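Transcription termination factor FttA (Pyrococcus horikoshii, PDB 3AF6) probably terminates transcription genome-wide as a zinc-dependent ribonuclease of the metallo-beta-lactamase superfamily that cuts nascent RNA emerging from RNA polymerase. Local coordinates at residues D17-V22 with I32-F37; R168-Q173 with H319-D324; P529-F534 with I567-E572. All coordinates share one frame; numbering follows the deposited sequence.

Interaction 1: D17-V22 with I32-F37; sequences DIRAVV and ITEIEF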
loop_
_atom_site.group_PDB
_atom_site.type_symbol
_atom_site.label_atom_id
_atom_site.label_comp_id
_atom_site.label_asym_id
_atom_site.label_seq_id
_atom_site.Cartn_x
_atom_site.Cartn_y
_atom_site.Cartn_z
ATOM N N ASP A 17 -21.575 10.367 27.887
ATOM C CA ASP A 17 -20.921 11.598 28.318
ATOM C C ASP A 17 -20.606 12.448 27.093
ATOM O O ASP A 17 -20.476 13.667 27.185
ATOM C CB ASP A 17 -19.635 11.288 29.089
ATOM C CG ASP A 17 -19.894 10.501 30.358
ATOM O OD1 ASP A 17 -18.935 10.272 31.128
ATOM O OD2 ASP A 17 -21.058 10.106 30.584
ATOM N N ILE A 18 -20.476 11.791 25.945
ATOM C CA ILE A 18 -20.210 12.485 24.691
ATOM C C ILE A 18 -21.517 13.178 24.318
ATOM O O ILE A 18 -21.547 14.368 24.003
ATOM C CB ILE A 18 -19.835 11.494 23.551
ATOM C CG1 ILE A 18 -18.514 10.783 23.870
ATOM C CG2 ILE A 18 -19.739 12.237 22.223
ATOM C CD1 ILE A 18 -17.297 11.688 23.856
ATOM N N ARG A 19 -22.600 12.410 24.373
ATOM C CA ARG A 19 -23.927 12.909 24.050
ATOM C C ARG A 19 -24.346 14.034 24.989
ATOM O O ARG A 19 -25.212 14.843 24.656
ATOM C CB ARG A 19 -24.937 11.759 24.111
ATOM C CG ARG A 19 -24.700 10.699 23.041
ATOM C CD ARG A 19 -25.604 9.486 23.213
ATOM N NE ARG A 19 -25.578 8.632 22.027
ATOM C CZ ARG A 19 -26.234 7.482 21.911
ATOM N NH1 ARG A 19 -26.972 7.034 22.916
ATOM N NH2 ARG A 19 -26.163 6.787 20.782
ATOM N N ALA A 20 -23.719 14.091 26.158
ATOM C CA ALA A 20 -24.036 15.123 27.135
ATOM C C ALA A 20 -23.334 16.437 26.809
ATOM O O ALA A 20 -23.736 17.498 27.287
ATOM C CB ALA A 20 -23.644 14.655 28.524
ATOM N N VAL A 21 -22.286 16.367 25.995
ATOM C CA VAL A 21 -21.537 17.560 25.622
ATOM C C VAL A 21 -21.846 17.980 24.191
ATOM O O VAL A 21 -21.678 19.144 23.830
ATOM C CB VAL A 21 -20.014 17.333 25.765
ATOM C CG1 VAL A 21 -19.558 16.259 24.802
ATOM C CG2 VAL A 21 -19.264 18.629 25.514
ATOM N N VAL A 22 -22.294 17.028 23.378
ATOM C CA VAL A 22 -22.636 17.320 21.990
ATOM C C VAL A 22 -23.984 18.036 21.957
ATOM O O VAL A 22 -24.115 19.103 21.355
ATOM C CB VAL A 22 -22.714 16.028 21.146
ATOM C CG1 VAL A 22 -23.719 15.073 21.750
ATOM C CG2 VAL A 22 -23.095 16.361 19.715
ATOM N N ILE A 32 -30.878 15.831 16.691
ATOM C CA ILE A 32 -29.902 14.748 16.719
ATOM C C ILE A 32 -30.600 13.414 16.963
ATOM O O ILE A 32 -31.041 13.122 18.077
ATOM C CB ILE A 32 -28.847 14.979 17.822
ATOM C CG1 ILE A 32 -28.046 16.246 17.509
ATOM C CG2 ILE A 32 -27.928 13.773 17.922
ATOM C CD1 ILE A 32 -26.989 16.582 18.539
ATOM N N THR A 33 -30.695 12.610 15.909
ATOM C CA THR A 33 -31.348 11.310 15.982
ATOM C C THR A 33 -30.486 10.238 16.647
ATOM O O THR A 33 -30.993 9.410 17.404
ATOM C CB THR A 33 -31.759 10.822 14.576
ATOM O OG1 THR A 33 -30.614 10.807 13.714
ATOM C CG2 THR A 33 -32.812 11.745 13.985
ATOM N N GLU A 34 -29.188 10.254 16.366
ATOM C CA GLU A 34 -28.281 9.274 16.952
ATOM C C GLU A 34 -26.831 9.712 16.888
ATOM O O GLU A 34 -26.446 10.518 16.042
ATOM C CB GLU A 34 -28.412 7.922 16.245
ATOM C CG GLU A 34 -27.502 6.842 16.825
ATOM C CD GLU A 34 -27.479 5.572 15.997
ATOM O OE1 GLU A 34 -26.806 4.607 16.412
ATOM O OE2 GLU A 34 -28.128 5.540 14.931
ATOM N N ILE A 35 -26.034 9.164 17.799
ATOM C CA ILE A 35 -24.608 9.445 17.867
ATOM C C ILE A 35 -23.922 8.136 18.225
ATOM O O ILE A 35 -24.003 7.673 19.359
ATOM C CB ILE A 35 -24.287 10.501 18.942
ATOM C CG1 ILE A 35 -25.054 11.788 18.643
ATOM C CG2 ILE A 35 -22.796 10.797 18.955
ATOM C CD1 ILE A 35 -24.822 12.887 19.652
ATOM N N GLU A 36 -23.265 7.536 17.242
ATOM C CA GLU A 36 -22.568 6.271 17.441
ATOM C C GLU A 36 -21.118 6.368 16.985
ATOM O O GLU A 36 -20.704 7.372 16.404
ATOM C CB GLU A 36 -23.271 5.163 16.655
ATOM C CG GLU A 36 -23.535 5.522 15.198
ATOM C CD GLU A 36 -23.976 4.331 14.364
ATOM O OE1 GLU A 36 -24.841 3.561 14.840
ATOM O OE2 GLU A 36 -23.461 4.173 13.230
ATOM N N PHE A 37 -20.347 5.320 17.258
ATOM C CA PHE A 37 -18.947 5.276 16.852
ATOM C C PHE A 37 -18.812 4.428 15.595
ATOM O O PHE A 37 -19.336 3.317 15.532
ATOM C CB PHE A 37 -18.078 4.670 17.959
ATOM C CG PHE A 37 -17.589 5.667 18.971
ATOM C CD1 PHE A 37 -16.810 6.750 18.582
ATOM C CD2 PHE A 37 -17.878 5.507 20.320
ATOM C CE1 PHE A 37 -16.324 7.659 19.524
ATOM C CE2 PHE A 37 -17.397 6.410 21.266
ATOM C CZ PHE A 37 -16.620 7.486 20.868
#
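The guanidinium of R19 meets I35 at its edge: the carbonyl oxygen of I35 lies near the plane of the group, while CG of E34 approaches obliquely. One oxygen accepts two N-H groups from this edge. The stronger bond runs from R19 NH2 to I35 O at 2.7 Å; the second, from R19 NE to the same oxygen, is weak, with an N-H...O angle of 131°. NH2 stands 42° above the carbonyl plane of I35, so the approach is not along a lone pair. The extended chain of R19 carries the group across from the helix and slides past I35 in the opposite sense, its CG lying 4.0 Å from I35 CD1. The rest of the contact is apolar. V22 and I35 reach toward each other tip to tip, CG1 against CD1, and V22 CG2 meets I32 CD1 at 4.1 Å in the same manner. With I35 CG1 anti to the carbonyl carbon and the chain extended beyond it, CD1 reaches V22. The axes of helix 17-22 and strand 32-37 approach to 9.7 Å. Further into the KHa core, L42 and I44 of strand 41-46 pack on I35, and L62 on V22. E34 and E36 of this outermost strand bond through their backbones to Y45 and V43 of strand 41-46, while the I35 carbonyl is taken by R19. Chemically, a solvent-exposed arginine thus satisfies an edge-strand carbonyl while aliphatic side chains seal the helix to the sheet, consistent with a type II KH fold.

Interaction 2: R168-Q173 with H319-D324; sequences RKFLRQ and HTITLD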
loop_
_atom_site.group_PDB
_atom_site.type_symbol
_atom_site.label_atom_id
_atom_site.label_comp_id
_atom_site.label_asym_id
_atom_site.label_seq_id
_atom_site.Cartn_x
_atom_site.Cartn_y
_atom_site.Cartn_z
ATOM N N ARG A 168 -21.517 -1.812 8.074
ATOM C CA ARG A 168 -22.098 -0.991 9.131
ATOM C C ARG A 168 -21.931 -1.718 10.466
ATOM O O ARG A 168 -21.538 -1.129 11.474
ATOM C CB ARG A 168 -23.582 -0.770 8.842
ATOM C CG ARG A 168 -24.271 0.287 9.698
ATOM C CD ARG A 168 -25.790 0.191 9.526
ATOM N NE ARG A 168 -26.169 -0.093 8.139
ATOM C CZ ARG A 168 -27.365 -0.542 7.758
ATOM N NH1 ARG A 168 -28.317 -0.757 8.663
ATOM N NH2 ARG A 168 -27.606 -0.792 6.473
ATOM N N LYS A 169 -22.236 -3.009 10.461
ATOM C CA LYS A 169 -22.123 -3.818 11.662
ATOM C C LYS A 169 -20.680 -3.801 12.138
ATOM O O LYS A 169 -20.401 -3.539 13.306
ATOM C CB LYS A 169 -22.564 -5.255 11.362
ATOM C CG LYS A 169 -22.413 -6.221 12.525
ATOM C CD LYS A 169 -22.982 -7.586 12.178
ATOM C CE LYS A 169 -22.956 -8.525 13.382
ATOM N NZ LYS A 169 -23.662 -9.811 13.117
ATOM N N PHE A 170 -19.773 -4.074 11.205
ATOM C CA PHE A 170 -18.338 -4.116 11.454
ATOM C C PHE A 170 -17.791 -2.828 12.048
ATOM O O PHE A 170 -17.016 -2.858 12.998
ATOM C CB PHE A 170 -17.610 -4.421 10.144
ATOM C CG PHE A 170 -16.145 -4.099 10.166
ATOM C CD1 PHE A 170 -15.255 -4.896 10.871
ATOM C CD2 PHE A 170 -15.658 -2.986 9.482
ATOM C CE1 PHE A 170 -13.895 -4.593 10.899
ATOM C CE2 PHE A 170 -14.302 -2.670 9.501
ATOM C CZ PHE A 170 -13.416 -3.477 10.212
ATOM N N LEU A 171 -18.181 -1.696 11.478
ATOM C CA LEU A 171 -17.697 -0.421 11.969
ATOM C C LEU A 171 -18.201 -0.112 13.371
ATOM O O LEU A 171 -17.450 0.406 14.198
ATOM C CB LEU A 171 -18.075 0.697 10.998
ATOM C CG LEU A 171 -17.394 0.591 9.624
ATOM C CD1 LEU A 171 -17.907 1.682 8.703
ATOM C CD2 LEU A 171 -15.880 0.694 9.779
ATOM N N ARG A 172 -19.459 -0.432 13.659
ATOM C CA ARG A 172 -19.978 -0.166 14.996
ATOM C C ARG A 172 -19.200 -0.972 16.030
ATOM O O ARG A 172 -18.892 -0.466 17.109
ATOM C CB ARG A 172 -21.480 -0.482 15.092
ATOM C CG ARG A 172 -22.376 0.759 14.962
ATOM C CD ARG A 172 -23.828 0.497 15.384
ATOM N NE ARG A 172 -24.622 -0.179 14.357
ATOM C CZ ARG A 172 -25.036 0.388 13.226
ATOM N NH1 ARG A 172 -24.736 1.655 12.956
ATOM N NH2 ARG A 172 -25.759 -0.311 12.360
ATOM N N GLN A 173 -18.875 -2.222 15.698
ATOM C CA GLN A 173 -18.114 -3.073 16.607
ATOM C C GLN A 173 -16.735 -2.471 16.867
ATOM O O GLN A 173 -16.374 -2.213 18.017
ATOM C CB GLN A 173 -17.967 -4.478 16.025
ATOM C CG GLN A 173 -19.236 -5.315 16.091
ATOM C CD GLN A 173 -19.127 -6.608 15.288
ATOM O OE1 GLN A 173 -19.939 -7.527 15.445
ATOM N NE2 GLN A 173 -18.123 -6.676 14.415
ATOM N N HIS A 319 -12.870 -5.458 5.723
ATOM C CA HIS A 319 -12.329 -5.126 7.045
ATOM C C HIS A 319 -11.354 -3.942 7.060
ATOM O O HIS A 319 -10.939 -3.485 8.129
ATOM C CB HIS A 319 -11.617 -6.335 7.655
ATOM C CG HIS A 319 -12.543 -7.350 8.250
ATOM N ND1 HIS A 319 -13.280 -8.229 7.484
ATOM C CD2 HIS A 319 -12.841 -7.633 9.542
ATOM C CE1 HIS A 319 -13.991 -9.010 8.278
ATOM N NE2 HIS A 319 -13.744 -8.668 9.530
ATOM N N THR A 320 -10.987 -3.450 5.884
ATOM C CA THR A 320 -10.046 -2.343 5.791
ATOM C C THR A 320 -10.638 -0.957 6.045
ATOM O O THR A 320 -11.673 -0.599 5.492
ATOM C CB THR A 320 -9.398 -2.327 4.411
ATOM O OG1 THR A 320 -8.863 -3.622 4.143
ATOM C CG2 THR A 320 -8.291 -1.267 4.337
ATOM N N ILE A 321 -9.977 -0.180 6.884
ATOM C CA ILE A 321 -10.425 1.179 7.164
ATOM C C ILE A 321 -9.286 2.082 6.694
ATOM O O ILE A 321 -8.249 2.162 7.345
ATOM C CB ILE A 321 -10.686 1.382 8.670
ATOM C CG1 ILE A 321 -11.872 0.521 9.105
ATOM C CG2 ILE A 321 -10.939 2.858 8.973
ATOM C CD1 ILE A 321 -12.244 0.694 10.572
ATOM N N THR A 322 -9.473 2.740 5.552
ATOM C CA THR A 322 -8.429 3.597 4.998
ATOM C C THR A 322 -8.189 4.889 5.769
ATOM O O THR A 322 -9.072 5.409 6.457
ATOM C CB THR A 322 -8.708 3.952 3.535
ATOM O OG1 THR A 322 -9.865 4.795 3.459
ATOM C CG2 THR A 322 -8.931 2.681 2.715
ATOM N N LEU A 323 -6.976 5.401 5.626
ATOM C CA LEU A 323 -6.559 6.608 6.311
ATOM C C LEU A 323 -5.560 7.302 5.402
ATOM O O LEU A 323 -4.674 6.647 4.852
ATOM C CB LEU A 323 -5.861 6.217 7.612
ATOM C CG LEU A 323 -6.245 6.858 8.939
ATOM C CD1 LEU A 323 -7.729 6.633 9.222
ATOM C CD2 LEU A 323 -5.389 6.247 10.048
ATOM N N ASP A 324 -5.695 8.614 5.230
ATOM C CA ASP A 324 -4.745 9.359 4.405
ATOM C C ASP A 324 -3.579 9.810 5.286
ATOM O O ASP A 324 -3.678 9.790 6.516
ATOM C CB ASP A 324 -5.411 10.584 3.794
ATOM C CG ASP A 324 -6.463 10.227 2.766
ATOM O OD1 ASP A 324 -6.155 9.446 1.844
ATOM O OD2 ASP A 324 -7.597 10.743 2.874
#
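F170 and H319 present their rings to each other at a slant, an oblique aromatic pair with planes at 63° and centroids 4.9 Å apart. The closest ring atoms are F170 CE1 and H319 CD2, at 3.5 Å. H319 CA sits 4.2 Å from the centroid of the F170 ring, 29° off the normal, an off-centre CH-pi contact. Main chain and imidazole of H319 thus come to the same side of the ring. At another point of its rim, near the ring plane, F170 CE2 touches I321 CG1 at 4.0 Å. A chi1 of 163°, with CG turned away from the backbone N, extends the phenylalanine from helix 164-178 to these partners. L171, one residue on, slides antiparallel past I321, bringing CD2 to 3.7 Å from I321 CD1, so I321 is met by two successive helix residues. No hydrogen bond crosses between the segments; the imidazole instead uses ND1 to bond E315 O of its own helix, which probably restrains the ring's rotation, with F269 packing against it as well. P277 adds to the apolar patch, touching both F170 and I321. The arrangement is that of an interdomain contact: a helix of the archaeal KH region lies against the end of helix 310-319 and strand 320-322, an outermost, weakly bonded strand of a mixed sheet in the metallo-beta-lactamase fold.

Interaction 3: P529-F534 with I567-E572; sequences PSVEYF and IPMVGE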
loop_
_atom_site.group_PDB
_atom_site.type_symbol
_atom_site.label_atom_id
_atom_site.label_comp_id
_atom_site.label_asym_id
_atom_site.label_seq_id
_atom_site.Cartn_x
_atom_site.Cartn_y
_atom_site.Cartn_z
ATOM N N PRO A 529 4.273 -13.832 -15.648
ATOM C CA PRO A 529 4.733 -13.631 -17.025
ATOM C C PRO A 529 6.246 -13.533 -17.195
ATOM O O PRO A 529 6.799 -14.035 -18.174
ATOM C CB PRO A 529 4.032 -12.345 -17.430
ATOM C CG PRO A 529 2.746 -12.433 -16.702
ATOM C CD PRO A 529 3.188 -12.889 -15.330
ATOM N N SER A 530 6.915 -12.892 -16.244
ATOM C CA SER A 530 8.364 -12.721 -16.319
ATOM C C SER A 530 9.152 -14.022 -16.465
ATOM O O SER A 530 10.176 -14.060 -17.142
ATOM C CB SER A 530 8.864 -11.949 -15.098
ATOM O OG SER A 530 8.455 -12.574 -13.900
ATOM N N VAL A 531 8.678 -15.091 -15.841
ATOM C CA VAL A 531 9.373 -16.369 -15.915
ATOM C C VAL A 531 9.321 -17.014 -17.304
ATOM O O VAL A 531 10.291 -17.627 -17.748
ATOM C CB VAL A 531 8.811 -17.346 -14.871
ATOM C CG1 VAL A 531 9.491 -18.692 -14.992
ATOM C CG2 VAL A 531 9.023 -16.771 -13.480
ATOM N N GLU A 532 8.199 -16.869 -17.993
ATOM C CA GLU A 532 8.070 -17.448 -19.320
ATOM C C GLU A 532 9.054 -16.782 -20.266
ATOM O O GLU A 532 9.792 -17.464 -20.978
ATOM C CB GLU A 532 6.647 -17.275 -19.843
ATOM C CG GLU A 532 6.405 -17.944 -21.183
ATOM C CD GLU A 532 4.948 -17.871 -21.610
ATOM O OE1 GLU A 532 4.647 -18.233 -22.776
ATOM O OE2 GLU A 532 4.102 -17.454 -20.778
ATOM N N TYR A 533 9.060 -15.449 -20.269
ATOM C CA TYR A 533 9.974 -14.684 -21.112
ATOM C C TYR A 533 11.382 -15.143 -20.796
ATOM O O TYR A 533 12.141 -15.492 -21.698
ATOM C CB TYR A 533 9.861 -13.185 -20.824
ATOM C CG TYR A 533 8.557 -12.557 -21.252
ATOM C CD1 TYR A 533 8.227 -12.441 -22.600
ATOM C CD2 TYR A 533 7.646 -12.090 -20.308
ATOM C CE1 TYR A 533 7.018 -11.875 -22.998
ATOM C CE2 TYR A 533 6.431 -11.524 -20.694
ATOM C CZ TYR A 533 6.125 -11.421 -22.039
ATOM O OH TYR A 533 4.922 -10.879 -22.427
ATOM N N PHE A 534 11.728 -15.155 -19.511
ATOM C CA PHE A 534 13.064 -15.578 -19.101
ATOM C C PHE A 534 13.447 -16.897 -19.753
ATOM O O PHE A 534 14.402 -16.958 -20.531
ATOM C CB PHE A 534 13.162 -15.736 -17.584
ATOM C CG PHE A 534 14.449 -16.376 -17.133
ATOM C CD1 PHE A 534 15.658 -15.703 -17.262
ATOM C CD2 PHE A 534 14.456 -17.671 -16.617
ATOM C CE1 PHE A 534 16.860 -16.308 -16.888
ATOM C CE2 PHE A 534 15.650 -18.286 -16.241
ATOM C CZ PHE A 534 16.858 -17.601 -16.377
ATOM N N ILE A 567 20.450 -23.225 -15.071
ATOM C CA ILE A 567 19.515 -23.308 -13.965
ATOM C C ILE A 567 18.490 -24.422 -14.058
ATOM O O ILE A 567 17.681 -24.468 -14.986
ATOM C CB ILE A 567 18.760 -21.985 -13.797
ATOM C CG1 ILE A 567 19.760 -20.855 -13.553
ATOM C CG2 ILE A 567 17.770 -22.089 -12.638
ATOM C CD1 ILE A 567 19.125 -19.500 -13.484
ATOM N N PRO A 568 18.510 -25.340 -13.081
ATOM C CA PRO A 568 17.564 -26.450 -13.063
ATOM C C PRO A 568 16.220 -25.903 -12.613
ATOM O O PRO A 568 16.145 -25.158 -11.637
ATOM C CB PRO A 568 18.155 -27.405 -12.019
ATOM C CG PRO A 568 19.599 -27.017 -11.940
ATOM C CD PRO A 568 19.529 -25.519 -12.037
ATOM N N MET A 569 15.168 -26.258 -13.333
ATOM C CA MET A 569 13.830 -25.816 -12.980
ATOM C C MET A 569 12.884 -26.989 -13.100
ATOM O O MET A 569 12.854 -27.673 -14.119
ATOM C CB MET A 569 13.365 -24.698 -13.901
ATOM C CG MET A 569 14.041 -23.371 -13.660
ATOM S SD MET A 569 13.292 -22.133 -14.714
ATOM C CE MET A 569 11.717 -21.842 -13.838
ATOM N N VAL A 570 12.118 -27.225 -12.046
ATOM C CA VAL A 570 11.164 -28.317 -12.032
ATOM C C VAL A 570 9.869 -27.880 -12.720
ATOM O O VAL A 570 9.297 -26.843 -12.383
ATOM C CB VAL A 570 10.869 -28.740 -10.588
ATOM C CG1 VAL A 570 10.434 -27.519 -9.785
ATOM C CG2 VAL A 570 9.800 -29.839 -10.567
ATOM N N GLY A 571 9.421 -28.671 -13.691
ATOM C CA GLY A 571 8.195 -28.352 -14.402
ATOM C C GLY A 571 7.054 -29.309 -14.085
ATOM O O GLY A 571 6.887 -29.737 -12.941
ATOM N N GLU A 572 6.267 -29.651 -15.099
ATOM C CA GLU A 572 5.148 -30.563 -14.905
ATOM C C GLU A 572 5.592 -32.016 -14.787
ATOM O O GLU A 572 6.738 -32.364 -15.091
ATOM C CB GLU A 572 4.152 -30.434 -16.050
ATOM C CG GLU A 572 3.582 -29.050 -16.199
ATOM C CD GLU A 572 2.478 -29.004 -17.225
ATOM O OE1 GLU A 572 2.692 -29.524 -18.344
ATOM O OE2 GLU A 572 1.401 -28.446 -16.913
#
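V531 and F534, one helical turn apart, face M569 and I567 across a wide backbone gap, with CA separations of 10.9 Å for V531 to M569 and 11.3 Å for F534 to I567. Side-chain ends span that gap in two separate touches. M569 slants across V531, its CE lying 4.0 Å from V531 CG1; the thioether chain is extended at chi2 and then bends at chi3 (76°), which turns the terminal methyl to the valine. F534 and I567 meet at about a right angle, with F534 CZ 4.1 Å from I567 CD1, the methyl approaching the ring obliquely. Being two apart on the strand, I567 and M569 both direct their CB atoms toward the helix. The strand belongs to a two-stranded antiparallel pair, where backbone hydrogen bonds pair I567 with I579 and M569 with E577. V560 of helix 556-561 touches both F534 and I567. With 132 Å² buried and no hydrogen bond between the segments, the contact is apolar throughout, so it is probably held by the hydrophobic effect and dispersion, setting helix 529-537 against the 566-580 hairpin inside the beta-CASP region.

How the interactions relate
Along the chain the three contacts follow in series, and they sample three parts of the protein: KHa, the junction of the KH region with the metallo-beta-lactamase domain, and the beta-CASP region. Interactions 1 and 2 have centres 19 Å apart and are joined directly, by a salt bridge between E36 OE1 and R172 NH1 (2.7 Å). Strand 32-38 is thus tied to helix 164-178, so this helix touches both KHa and the metallo-beta-lactamase domain, which is consistent with it coupling their placement. Interaction 3 lies across the chain's centre, about 61 Å from interaction 1 and 41 Å from interaction 2, centre to centre, and touches neither. All three lie away from the zinc site.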